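Local coordinates for protein lipase (Acinetobacter baumannii, PDB 4OPM) that probably hydrolyses ester bonds of lipids, as a putative triacylglycerol lipase of the alpha/beta hydrolase fold, at residues Leu13-Arg17 against Ser56-Trp60; Gly21-Lys25 against Tyr36-Gly40; Lys44-Leu49 against Asn70-Pro76. All coordinates share one frame. Residues are numbered along the deposited sequence.

The three contacts lie at one end of the mixed sheet of an alpha/beta hydrolase fold. Contact 2 pairs the two antiparallel strands at its edge, 22-29 and 32-39. Contact 3 pairs the parallel strands 46-50 and 72-76. Strands 32-39 and 72-76 are neighbours, so the sheet runs on from contact 2 to contact 3, whose centres are about 9 Å apart. Contact 1 docks helix 9-19 on the loop after strand 46-50, about 9 Å from contact 2 and 15 Å from contact 3, centre to centre. Along the chain contact 2 is nested inside contact 1, and contacts 1 and 3 cross. R57 hydrogen-bonds S37, linking contacts 1 and 2, and E38 hydrogen-bonds H72, linking contacts 2 and 3.

Contact 1 (Leu13-Arg17 against Ser56-Trp60); sequences LQQER and SRDNW
Segment 13-17 is regular alpha-helix, inside helix 9-19. Segment 56-60 is a loop residue followed by a 3-10 turn at 57-60. The nearest CA atoms are those of R17 and D58, 7.4 Å apart. S56 starts the turn: its OG accepts from D58 N at 3.3 Å, an ST turn, and its N donates to N59 OD1 at 3.2 Å. R57 (chi1 p, then extended) brings its guanidinium flat against that of R17, centres 3.8 Å apart and planes at 26°. The like charges are offset by acids: D58 for R17, D77 and E83 for R57. R57 NH1 also hydrogen-bonds S37 and S24. D58 (chi1 m) points at the helix and takes R17 (chi1 m, then extended) side-on: R17 NE to D58 OD1 and R17 NH2 to D58 OD2 are both 2.8 Å and nearly straight, a bidentate salt bridge. L13 CD2 packs 3.9 Å from D58 OD2. One water donates to E16 OE1 (2.7 Å) and to D58 O (2.8 Å); N61 hydrogen-bonds both E16 and D58. The N-terminal helix is held by charge to the loop between strand 46-50 and helix 61-64, while W60 packs on strands 72-76 and 114-119 and helix 276-279.

Contact 2 (Gly21-Lys25 against Tyr36-Gly40); sequences GLQSK and YSEGG
Strands 22-29 and 32-39 run antiparallel here. The short segment axes approach to 4.4 Å, with 141° between their directions, so the pair is twisted, 39° from exactly antiparallel. G21 (phi 76°, psi 31°) ends the preceding helix in a Schellman motif. Its O lies 3.3 Å from G39 CA, and one water joins G21 O (2.7 Å) to G40 N (2.9 Å). A CB on G39 would clash with G21 O. L22 (chi1 m, chi2 t) shares a face with S24 and S37; its CD2 lies 3.7 Å from G39 N and its CD1 4.0 Å from S37 CB. Q23 and E38 form a hydrogen-bonded pair: Q23 N to E38 O and E38 N to Q23 O are both 2.9 Å. S24 faces S37 in a non-hydrogen-bonded pair, CA atoms 4.7 Å apart; both hydroxyls hydrogen-bond R57. K25 and Y36 form the next hydrogen-bonded pair, with K25 N to Y36 O at 2.8 Å and Y36 N to K25 O at 3.0 Å. On this face, shared with Q23 and E38, K25 CB sits over the Y36 ring, a CH-pi contact 3.8 Å from the centroid. The extended K25 side chain (chi1 m) brings NZ to E38 OE1 at 2.9 Å, a salt bridge; E38 OE2 hydrogen-bonds H72. This is a beta hairpin at the edge of the alpha/beta hydrolase sheet, with strand 22-29 outermost.

Contact 3 (Lys44-Leu49 against Asn70-Pro76); sequences KPTLLL and NYHVIIP
Strands 46-50 and 72-76 run parallel, short axes 4.6 Å apart at 22°. T46 pairs with H72, L47 with V73 and L48 with I74. T46, L48, H72 and I74 share one face, L47 and V73 the other. The backbone ladder alternates: H72 N to P45 O 2.9 Å, L47 N to H72 O 2.8 Å, I74 N to L47 O 2.8 Å, L49 N to I74 O 3.0 Å. T46 and L48 turn their backbone bonds to strand 114-119, and V73 and I75 theirs to strand 32-39. One water donates to K44 O (2.7 Å), accepts from T46 OG1 (2.8 Å) and lies 3.0 Å from H72 ND1; H72 NE2 hydrogen-bonds E38. A second water donates to L49 O (2.8 Å) and P76 O (2.7 Å). Beyond T46 and H72 the strand side chains are apolar. L47 (chi1 m, chi2 t) brings CD1 to Y71 CB at 3.6 Å. Both strands of this beta-alpha-beta unit bond neighbours on either flank: the pair is interior, with water on carbonyls at the ends.

Contact 1 (Leu13-Arg17 against Ser56-Trp60)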
loop_
_atom_site.group_PDB
_atom_site.type_symbol
_atom_site.label_atom_id
_atom_site.label_comp_id
_atom_site.label_asym_id
_atom_site.label_seq_id
_atom_site.Cartn_x
_atom_site.Cartn_y
_atom_site.Cartn_z
ATOM N N LEU A 13 -5.743 -17.847 2.724
ATOM C CA LEU A 13 -4.891 -16.693 3.020
ATOM C C LEU A 13 -3.673 -17.126 3.831
ATOM O O LEU A 13 -2.562 -16.704 3.518
ATOM C CB LEU A 13 -5.669 -15.592 3.751
ATOM C CG LEU A 13 -6.731 -14.871 2.921
ATOM C CD1 LEU A 13 -7.520 -13.902 3.785
ATOM C CD2 LEU A 13 -6.100 -14.103 1.757
ATOM N N GLN A 14 -3.871 -18.008 4.818
ATOM C CA GLN A 14 -2.756 -18.515 5.639
ATOM C C GLN A 14 -1.709 -19.212 4.764
ATOM O O GLN A 14 -0.502 -18.985 4.924
ATOM C CB GLN A 14 -3.268 -19.477 6.727
ATOM C CG GLN A 14 -4.050 -18.740 7.811
ATOM C CD GLN A 14 -4.986 -19.642 8.585
ATOM O OE1 GLN A 14 -4.814 -20.871 8.638
ATOM N NE2 GLN A 14 -5.998 -19.034 9.209
ATOM N N GLN A 15 -2.182 -20.056 3.837
ATOM C CA GLN A 15 -1.308 -20.808 2.935
ATOM C C GLN A 15 -0.539 -19.869 2.003
ATOM O O GLN A 15 0.660 -20.090 1.751
ATOM C CB GLN A 15 -2.128 -21.823 2.133
ATOM C CG GLN A 15 -2.649 -22.970 2.985
ATOM C CD GLN A 15 -3.243 -24.028 2.108
ATOM O OE1 GLN A 15 -2.537 -24.710 1.369
ATOM N NE2 GLN A 15 -4.556 -24.144 2.120
ATOM N N GLU A 16 -1.209 -18.803 1.503
ATOM C CA GLU A 16 -0.549 -17.842 0.611
ATOM C C GLU A 16 0.562 -17.104 1.371
ATOM O O GLU A 16 1.643 -16.914 0.821
ATOM C CB GLU A 16 -1.524 -16.844 -0.024
ATOM C CG GLU A 16 -0.856 -16.108 -1.181
ATOM C CD GLU A 16 -1.599 -14.919 -1.762
ATOM O OE1 GLU A 16 -2.135 -14.106 -0.977
ATOM O OE2 GLU A 16 -1.574 -14.765 -3.006
ATOM N N ARG A 17 0.299 -16.705 2.646
ATOM C CA ARG A 17 1.314 -16.038 3.474
ATOM C C ARG A 17 2.522 -16.974 3.675
ATOM O O ARG A 17 3.674 -16.544 3.556
ATOM C CB ARG A 17 0.740 -15.615 4.830
ATOM C CG ARG A 17 -0.313 -14.522 4.729
ATOM C CD ARG A 17 -1.128 -14.469 6.020
ATOM N NE ARG A 17 -2.350 -13.681 5.824
ATOM C CZ ARG A 17 -3.451 -13.804 6.552
ATOM N NH1 ARG A 17 -3.508 -14.697 7.536
ATOM N NH2 ARG A 17 -4.510 -13.051 6.295
ATOM N N SER A 56 -5.193 -4.641 2.318
ATOM C CA SER A 56 -4.713 -5.352 3.503
ATOM C C SER A 56 -3.273 -5.782 3.273
ATOM O O SER A 56 -2.771 -5.709 2.134
ATOM C CB SER A 56 -5.598 -6.560 3.827
ATOM O OG SER A 56 -5.289 -7.671 3.003
ATOM N N ARG A 57 -2.624 -6.288 4.328
ATOM C CA ARG A 57 -1.260 -6.801 4.222
ATOM C C ARG A 57 -1.119 -7.863 3.116
ATOM O O ARG A 57 -0.065 -7.933 2.477
ATOM C CB ARG A 57 -0.785 -7.383 5.560
ATOM C CG ARG A 57 -1.585 -8.569 6.107
ATOM C CD ARG A 57 -1.305 -8.769 7.574
ATOM N NE ARG A 57 -2.270 -9.670 8.203
ATOM C CZ ARG A 57 -2.005 -10.923 8.568
ATOM N NH1 ARG A 57 -0.800 -11.441 8.367
ATOM N NH2 ARG A 57 -2.937 -11.659 9.156
ATOM N N ASP A 58 -2.181 -8.663 2.861
ATOM C CA ASP A 58 -2.126 -9.730 1.848
ATOM C C ASP A 58 -1.987 -9.198 0.412
ATOM O O ASP A 58 -1.534 -9.946 -0.462
ATOM C CB ASP A 58 -3.344 -10.649 1.972
ATOM C CG ASP A 58 -3.331 -11.415 3.284
ATOM O OD1 ASP A 58 -2.260 -11.978 3.642
ATOM O OD2 ASP A 58 -4.354 -11.392 3.986
ATOM N N ASN A 59 -2.253 -7.886 0.185
ATOM C CA ASN A 59 -2.049 -7.290 -1.146
ATOM C C ASN A 59 -0.573 -7.393 -1.592
ATOM O O ASN A 59 -0.298 -7.363 -2.784
ATOM C CB ASN A 59 -2.434 -5.807 -1.133
ATOM C CG ASN A 59 -3.902 -5.489 -0.952
ATOM O OD1 ASN A 59 -4.256 -4.332 -0.724
ATOM N ND2 ASN A 59 -4.786 -6.469 -1.110
ATOM N N TRP A 60 0.362 -7.459 -0.616
ATOM C CA TRP A 60 1.793 -7.501 -0.864
ATOM C C TRP A 60 2.365 -8.933 -0.950
ATOM O O TRP A 60 3.569 -9.060 -1.158
ATOM C CB TRP A 60 2.525 -6.745 0.251
ATOM C CG TRP A 60 2.431 -5.259 0.123
ATOM C CD1 TRP A 60 1.627 -4.419 0.844
ATOM C CD2 TRP A 60 3.164 -4.433 -0.789
ATOM N NE1 TRP A 60 1.817 -3.119 0.433
ATOM C CE2 TRP A 60 2.773 -3.095 -0.551
ATOM C CE3 TRP A 60 4.145 -4.689 -1.765
ATOM C CZ2 TRP A 60 3.314 -2.020 -1.270
ATOM C CZ3 TRP A 60 4.691 -3.623 -2.465
ATOM C CH2 TRP A 60 4.292 -2.301 -2.197
HETATM O O HOH W 1 -3.141 -11.773 -1.782
#

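Contact 2 (Gly21-Lys25 against Tyr36-Gly40)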
loop_
_atom_site.group_PDB
_atom_site.type_symbol
_atom_site.label_atom_id
_atom_site.label_comp_id
_atom_site.label_asym_id
_atom_site.label_seq_id
_atom_site.Cartn_x
_atom_site.Cartn_y
_atom_site.Cartn_z
ATOM N N GLY A 21 6.643 -16.736 2.455
ATOM C CA GLY A 21 7.647 -16.792 3.514
ATOM C C GLY A 21 7.305 -15.861 4.669
ATOM O O GLY A 21 8.198 -15.330 5.334
ATOM N N LEU A 22 5.991 -15.659 4.906
ATOM C CA LEU A 22 5.482 -14.783 5.950
ATOM C C LEU A 22 4.742 -15.538 7.027
ATOM O O LEU A 22 4.107 -16.566 6.754
ATOM C CB LEU A 22 4.508 -13.758 5.340
ATOM C CG LEU A 22 5.045 -12.832 4.227
ATOM C CD1 LEU A 22 3.890 -12.163 3.478
ATOM C CD2 LEU A 22 6.002 -11.758 4.796
ATOM N N GLN A 23 4.766 -14.982 8.241
ATOM C CA GLN A 23 3.966 -15.469 9.356
ATOM C C GLN A 23 3.152 -14.293 9.908
ATOM O O GLN A 23 3.558 -13.138 9.756
ATOM C CB GLN A 23 4.804 -16.175 10.430
ATOM C CG GLN A 23 5.716 -15.291 11.258
ATOM C CD GLN A 23 6.445 -16.139 12.281
ATOM O OE1 GLN A 23 5.846 -16.719 13.186
ATOM N NE2 GLN A 23 7.748 -16.267 12.137
ATOM N N SER A 24 1.984 -14.589 10.490
ATOM C CA SER A 24 1.091 -13.576 11.043
ATOM C C SER A 24 1.444 -13.323 12.484
ATOM O O SER A 24 1.669 -14.264 13.255
ATOM C CB SER A 24 -0.371 -13.985 10.901
ATOM O OG SER A 24 -0.724 -14.067 9.527
ATOM N N LYS A 25 1.560 -12.038 12.831
ATOM C CA LYS A 25 1.916 -11.594 14.170
ATOM C C LYS A 25 0.952 -10.506 14.617
ATOM O O LYS A 25 0.205 -9.946 13.801
ATOM C CB LYS A 25 3.379 -11.112 14.208
ATOM C CG LYS A 25 4.375 -12.279 14.074
ATOM C CD LYS A 25 5.733 -11.986 14.618
ATOM C CE LYS A 25 6.662 -13.155 14.377
ATOM N NZ LYS A 25 8.067 -12.820 14.726
ATOM N N TYR A 36 0.024 -7.921 11.584
ATOM C CA TYR A 36 1.040 -7.729 10.550
ATOM C C TYR A 36 1.673 -9.040 10.149
ATOM O O TYR A 36 1.655 -10.010 10.919
ATOM C CB TYR A 36 2.136 -6.724 10.976
ATOM C CG TYR A 36 3.001 -7.143 12.151
ATOM C CD1 TYR A 36 2.542 -7.012 13.461
ATOM C CD2 TYR A 36 4.321 -7.559 11.959
ATOM C CE1 TYR A 36 3.353 -7.342 14.549
ATOM C CE2 TYR A 36 5.136 -7.904 13.039
ATOM C CZ TYR A 36 4.647 -7.787 14.333
ATOM O OH TYR A 36 5.427 -8.098 15.420
ATOM N N SER A 37 2.197 -9.068 8.917
ATOM C CA SER A 37 2.956 -10.196 8.396
ATOM C C SER A 37 4.421 -9.898 8.575
ATOM O O SER A 37 4.842 -8.735 8.461
ATOM C CB SER A 37 2.652 -10.423 6.914
ATOM O OG SER A 37 1.293 -10.745 6.720
ATOM N N GLU A 38 5.205 -10.935 8.864
ATOM C CA GLU A 38 6.643 -10.784 9.021
ATOM C C GLU A 38 7.345 -11.964 8.384
ATOM O O GLU A 38 6.926 -13.107 8.584
ATOM C CB GLU A 38 7.025 -10.648 10.501
ATOM C CG GLU A 38 8.523 -10.514 10.746
ATOM C CD GLU A 38 8.953 -10.277 12.181
ATOM O OE1 GLU A 38 8.105 -10.400 13.091
ATOM O OE2 GLU A 38 10.152 -9.996 12.396
ATOM N N GLY A 39 8.405 -11.674 7.646
ATOM C CA GLY A 39 9.224 -12.697 7.002
ATOM C C GLY A 39 10.680 -12.303 6.869
ATOM O O GLY A 39 11.046 -11.133 7.050
ATOM N N GLY A 40 11.514 -13.301 6.593
ATOM C CA GLY A 40 12.950 -13.111 6.441
ATOM C C GLY A 40 13.715 -12.993 7.749
ATOM O O GLY A 40 13.126 -12.902 8.834
HETATM O O HOH W 2 10.658 -15.984 6.155
#

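Contact 3 (Lys44-Leu49 against Asn70-Pro76)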
loop_
_atom_site.group_PDB
_atom_site.type_symbol
_atom_site.label_atom_id
_atom_site.label_comp_id
_atom_site.label_asym_id
_atom_site.label_seq_id
_atom_site.Cartn_x
_atom_site.Cartn_y
_atom_site.Cartn_z
ATOM N N LYS A 44 18.903 -9.183 8.054
ATOM C CA LYS A 44 18.771 -8.582 6.733
ATOM C C LYS A 44 18.166 -7.178 6.808
ATOM O O LYS A 44 17.503 -6.854 7.796
ATOM C CB LYS A 44 17.923 -9.500 5.825
ATOM C CG LYS A 44 18.476 -10.925 5.682
ATOM C CD LYS A 44 19.715 -11.003 4.815
ATOM C CE LYS A 44 20.072 -12.440 4.525
ATOM N NZ LYS A 44 21.408 -12.528 3.887
ATOM N N PRO A 45 18.370 -6.320 5.770
ATOM C CA PRO A 45 17.790 -4.959 5.827
ATOM C C PRO A 45 16.261 -4.992 5.916
ATOM O O PRO A 45 15.611 -5.829 5.272
ATOM C CB PRO A 45 18.266 -4.312 4.518
ATOM C CG PRO A 45 19.427 -5.145 4.069
ATOM C CD PRO A 45 19.085 -6.540 4.497
ATOM N N THR A 46 15.699 -4.109 6.753
ATOM C CA THR A 46 14.261 -4.048 6.985
ATOM C C THR A 46 13.528 -3.353 5.842
ATOM O O THR A 46 13.962 -2.298 5.367
ATOM C CB THR A 46 13.956 -3.357 8.321
ATOM O OG1 THR A 46 14.622 -4.073 9.356
ATOM C CG2 THR A 46 12.458 -3.300 8.634
ATOM N N LEU A 47 12.396 -3.969 5.441
ATOM C CA LEU A 47 11.476 -3.443 4.409
ATOM C C LEU A 47 10.085 -3.338 4.990
ATOM O O LEU A 47 9.522 -4.339 5.448
ATOM C CB LEU A 47 11.377 -4.254 3.081
ATOM C CG LEU A 47 12.579 -4.855 2.374
ATOM C CD1 LEU A 47 12.128 -5.594 1.123
ATOM C CD2 LEU A 47 13.580 -3.819 1.978
ATOM N N LEU A 48 9.516 -2.127 4.962
ATOM C CA LEU A 48 8.157 -1.886 5.441
ATOM C C LEU A 48 7.255 -1.689 4.226
ATOM O O LEU A 48 7.500 -0.772 3.437
ATOM C CB LEU A 48 8.107 -0.672 6.395
ATOM C CG LEU A 48 6.722 -0.258 6.930
ATOM C CD1 LEU A 48 6.140 -1.320 7.860
ATOM C CD2 LEU A 48 6.794 1.105 7.639
ATOM N N LEU A 49 6.236 -2.561 4.066
ATOM C CA LEU A 49 5.321 -2.516 2.918
ATOM C C LEU A 49 3.966 -2.053 3.369
ATOM O O LEU A 49 3.385 -2.662 4.273
ATOM C CB LEU A 49 5.224 -3.884 2.200
ATOM C CG LEU A 49 6.536 -4.575 1.849
ATOM C CD1 LEU A 49 6.279 -5.914 1.175
ATOM C CD2 LEU A 49 7.384 -3.701 0.956
ATOM N N ASN A 70 16.123 -12.422 1.055
ATOM C CA ASN A 70 17.232 -11.512 1.309
ATOM C C ASN A 70 16.882 -10.264 2.128
ATOM O O ASN A 70 17.777 -9.458 2.407
ATOM C CB ASN A 70 17.875 -11.116 -0.017
ATOM C CG ASN A 70 18.530 -12.295 -0.671
ATOM O OD1 ASN A 70 19.232 -13.076 -0.031
ATOM N ND2 ASN A 70 18.231 -12.517 -1.930
ATOM N N TYR A 71 15.608 -10.098 2.538
ATOM C CA TYR A 71 15.209 -8.941 3.335
ATOM C C TYR A 71 14.341 -9.323 4.525
ATOM O O TYR A 71 13.793 -10.423 4.562
ATOM C CB TYR A 71 14.480 -7.899 2.461
ATOM C CG TYR A 71 15.392 -7.325 1.399
ATOM C CD1 TYR A 71 16.284 -6.297 1.702
ATOM C CD2 TYR A 71 15.456 -7.889 0.127
ATOM C CE1 TYR A 71 17.196 -5.827 0.761
ATOM C CE2 TYR A 71 16.363 -7.419 -0.829
ATOM C CZ TYR A 71 17.236 -6.394 -0.498
ATOM O OH TYR A 71 18.156 -5.924 -1.400
ATOM N N HIS A 72 14.266 -8.419 5.518
ATOM C CA HIS A 72 13.414 -8.561 6.701
ATOM C C HIS A 72 12.138 -7.761 6.401
ATOM O O HIS A 72 12.128 -6.535 6.487
ATOM C CB HIS A 72 14.119 -8.093 7.978
ATOM C CG HIS A 72 13.277 -8.249 9.208
ATOM N ND1 HIS A 72 13.291 -7.305 10.215
ATOM C CD2 HIS A 72 12.417 -9.241 9.551
ATOM C CE1 HIS A 72 12.460 -7.753 11.143
ATOM N NE2 HIS A 72 11.916 -8.919 10.792
ATOM N N VAL A 73 11.076 -8.463 6.038
ATOM C CA VAL A 73 9.853 -7.841 5.533
ATOM C C VAL A 73 8.801 -7.694 6.634
ATOM O O VAL A 73 8.499 -8.658 7.335
ATOM C CB VAL A 73 9.330 -8.652 4.307
ATOM C CG1 VAL A 73 8.061 -8.039 3.726
ATOM C CG2 VAL A 73 10.406 -8.779 3.225
ATOM N N ILE A 74 8.229 -6.479 6.753
ATOM C CA ILE A 74 7.168 -6.156 7.726
ATOM C C ILE A 74 5.983 -5.579 6.956
ATOM O O ILE A 74 6.150 -4.617 6.203
ATOM C CB ILE A 74 7.677 -5.189 8.826
ATOM C CG1 ILE A 74 8.859 -5.806 9.625
ATOM C CG2 ILE A 74 6.523 -4.718 9.760
ATOM C CD1 ILE A 74 8.463 -6.966 10.602
ATOM N N ILE A 75 4.795 -6.184 7.117
ATOM C CA ILE A 75 3.619 -5.757 6.345
ATOM C C ILE A 75 2.413 -5.602 7.272
ATOM O O ILE A 75 1.701 -6.568 7.533
ATOM C CB ILE A 75 3.275 -6.729 5.171
ATOM C CG1 ILE A 75 4.514 -7.370 4.520
ATOM C CG2 ILE A 75 2.347 -6.033 4.138
ATOM C CD1 ILE A 75 4.173 -8.444 3.441
ATOM N N PRO A 76 2.126 -4.385 7.722
ATOM C CA PRO A 76 0.992 -4.218 8.635
ATOM C C PRO A 76 -0.349 -4.090 7.945
ATOM O O PRO A 76 -0.453 -3.580 6.823
ATOM C CB PRO A 76 1.323 -2.901 9.362
ATOM C CG PRO A 76 2.140 -2.114 8.368
ATOM C CD PRO A 76 2.882 -3.127 7.527
HETATM O O HOH W 3 16.150 -6.288 10.056
HETATM O O HOH W 4 0.637 -3.031 4.412
#